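Local coordinates for ATP-dependent Clp protease adapter protein CLPS1, chloroplastic (Arabidopsis thaliana, PDB 7D34) that serves as a small chloroplast adapter that modulates the ClpC chaperones and probably selects substrates, such as N-degron proteins, for the plastid Clp protease, at residues Y19-Q22 and V23-V27. Numbering follows the deposited sequence.
Sequences YVVQ and VLMKV. With PHE (phenylalanine), chain D.
Val23 lays its CG2 methyl over one face of the Tyr19 ring, a CH-pi contact between residues one turn apart in helix 17-27. The methyl stands 3.6 Å from the ring centroid and is offset toward the CE2-CZ edge of the rim, with CZ of Tyr19 at 3.4 Å from CG2 of Val23. Two torsions bring the groups together: CG of Tyr19 lies anti to the backbone N (chi1 -178°), and the ring leans toward the next turn, while CG2 of Val23, anti to its carbonyl carbon, lies beside the nitrogen and reaches the ring; the two side chains cross at a slant. The same methyl also rests 3.3 Å from Tyr19 O, the carbonyl that accepts the nearly straight bond from Val23 N (2.9 Å). At the far end of the ring, Tyr19 OH is hydrogen-bonded to the main-chain oxygen of Asn69, whose side chain in turn takes Lys26 NZ. With an alanine here the ring is gone, which is likely to leave the Val23 methyl without its aromatic cover and the Asn69 carbonyl without the hydroxyl that binds it.

One residue on, both methyls of Val20 touch the bound phenylalanine ring, CG2 more closely, at 3.5 Å from its CD1, while CG1, at its CZ, also brushes CD1 of Leu24 (4.2 Å). On the side facing helix 33-46, CG of Met25 folds back against Val21 O, 3.1 Å away, and Val21 itself packs on Ala36 and Val37. Leu24 and Val23 reach Leu66 of helix 56-68.

Successive i to i+4 main-chain bonds, from Val23 N to Tyr19 O through Lys26 N to Gln22 O, hold these faces in step. The result is an amphipathic alpha-helix of the ClpS fold, whose Val20 joins Met40 in lining the pocket that holds the phenylalanine ring, consistent with recognition of an N-degron's first residue.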
loop_
_atom_site.group_PDB
_atom_site.type_symbol
_atom_site.label_atom_id
_atom_site.label_comp_id
_atom_site.label_asym_id
_atom_site.label_seq_id
_atom_site.Cartn_x
_atom_site.Cartn_y
_atom_site.Cartn_z
ATOM N N TYR A 19 -8.819 -15.152 6.963
ATOM C CA TYR A 19 -8.491 -14.718 8.322
ATOM C C TYR A 19 -7.929 -13.300 8.338
ATOM O O TYR A 19 -8.311 -12.486 9.187
ATOM C CB TYR A 19 -7.475 -15.659 8.986
ATOM C CG TYR A 19 -7.150 -15.274 10.419
ATOM C CD1 TYR A 19 -8.111 -15.381 11.406
ATOM C CD2 TYR A 19 -5.896 -14.768 10.764
ATOM C CE1 TYR A 19 -7.821 -15.023 12.699
ATOM C CE2 TYR A 19 -5.605 -14.406 12.023
ATOM C CZ TYR A 19 -6.555 -14.535 13.004
ATOM O OH TYR A 19 -6.203 -14.149 14.271
ATOM N N VAL A 20 -6.984 -13.004 7.433
ATOM C CA VAL A 20 -6.438 -11.650 7.324
ATOM C C VAL A 20 -7.573 -10.639 7.210
ATOM O O VAL A 20 -7.589 -9.612 7.905
ATOM C CB VAL A 20 -5.469 -11.545 6.128
ATOM C CG1 VAL A 20 -4.999 -10.119 5.961
ATOM C CG2 VAL A 20 -4.252 -12.456 6.247
ATOM N N VAL A 21 -8.550 -10.921 6.340
ATOM C CA VAL A 21 -9.678 -10.009 6.158
ATOM C C VAL A 21 -10.473 -9.858 7.443
ATOM O O VAL A 21 -10.889 -8.748 7.801
ATOM C CB VAL A 21 -10.570 -10.515 5.014
ATOM C CG1 VAL A 21 -11.794 -9.664 4.810
ATOM C CG2 VAL A 21 -9.762 -10.453 3.752
ATOM N N GLN A 22 -10.741 -10.968 8.138
ATOM C CA GLN A 22 -11.527 -10.884 9.371
ATOM C C GLN A 22 -10.827 -10.048 10.436
ATOM O O GLN A 22 -11.472 -9.262 11.141
ATOM C CB GLN A 22 -11.849 -12.280 9.897
ATOM C CG GLN A 22 -12.727 -13.071 8.960
ATOM C CD GLN A 22 -12.830 -14.545 9.304
ATOM O OE1 GLN A 22 -12.070 -15.066 10.109
ATOM N NE2 GLN A 22 -13.803 -15.220 8.702
ATOM N N VAL A 23 -9.518 -10.239 10.602
ATOM C CA VAL A 23 -8.774 -9.456 11.589
ATOM C C VAL A 23 -8.856 -7.968 11.256
ATOM O O VAL A 23 -9.094 -7.123 12.133
ATOM C CB VAL A 23 -7.313 -9.924 11.652
ATOM C CG1 VAL A 23 -6.507 -9.018 12.578
ATOM C CG2 VAL A 23 -7.209 -11.355 12.136
ATOM N N LEU A 24 -8.626 -7.613 9.989
ATOM C CA LEU A 24 -8.699 -6.203 9.628
ATOM C C LEU A 24 -10.048 -5.623 10.019
ATOM O O LEU A 24 -10.133 -4.522 10.572
ATOM C CB LEU A 24 -8.469 -5.999 8.137
ATOM C CG LEU A 24 -7.027 -6.241 7.677
ATOM C CD1 LEU A 24 -6.887 -6.362 6.162
ATOM C CD2 LEU A 24 -6.115 -5.147 8.259
ATOM N N MET A 25 -11.124 -6.348 9.715
ATOM C CA MET A 25 -12.448 -5.858 10.065
ATOM C C MET A 25 -12.630 -5.738 11.568
ATOM O O MET A 25 -13.288 -4.812 12.048
ATOM C CB MET A 25 -13.526 -6.797 9.526
ATOM C CG MET A 25 -13.515 -7.088 8.060
ATOM S SD MET A 25 -14.552 -5.938 7.210
ATOM C CE MET A 25 -16.152 -6.414 7.788
ATOM N N LYS A 26 -12.033 -6.655 12.321
ATOM C CA LYS A 26 -12.205 -6.653 13.766
ATOM C C LYS A 26 -11.608 -5.410 14.407
ATOM O O LYS A 26 -12.285 -4.709 15.168
ATOM C CB LYS A 26 -11.573 -7.905 14.380
ATOM C CG LYS A 26 -11.805 -7.976 15.896
ATOM C CD LYS A 26 -11.642 -9.378 16.515
ATOM C CE LYS A 26 -10.172 -9.745 16.680
ATOM N NZ LYS A 26 -10.003 -11.226 16.911
ATOM N N VAL A 27 -10.336 -5.122 14.116
ATOM C CA VAL A 27 -9.595 -4.138 14.901
ATOM C C VAL A 27 -9.546 -2.726 14.338
ATOM O O VAL A 27 -9.315 -1.785 15.113
ATOM C CB VAL A 27 -8.159 -4.628 15.177
ATOM C CG1 VAL A 27 -8.226 -5.948 15.948
ATOM C CG2 VAL A 27 -7.335 -4.812 13.917
HETATM N N PHE D . 0.091 -14.644 1.874
HETATM C CA PHE D . -0.992 -15.311 2.657
HETATM C C PHE D . -1.404 -16.633 2.003
HETATM O O PHE D . -1.280 -16.798 0.782
HETATM C CB PHE D . -2.200 -14.373 2.790
HETATM C CG PHE D . -1.856 -12.996 3.321
HETATM C CD1 PHE D . -1.229 -12.845 4.552
HETATM C CD2 PHE D . -2.168 -11.855 2.594
HETATM C CE1 PHE D . -0.913 -11.575 5.045
HETATM C CE2 PHE D . -1.860 -10.587 3.082
HETATM C CZ PHE D . -1.233 -10.449 4.312
#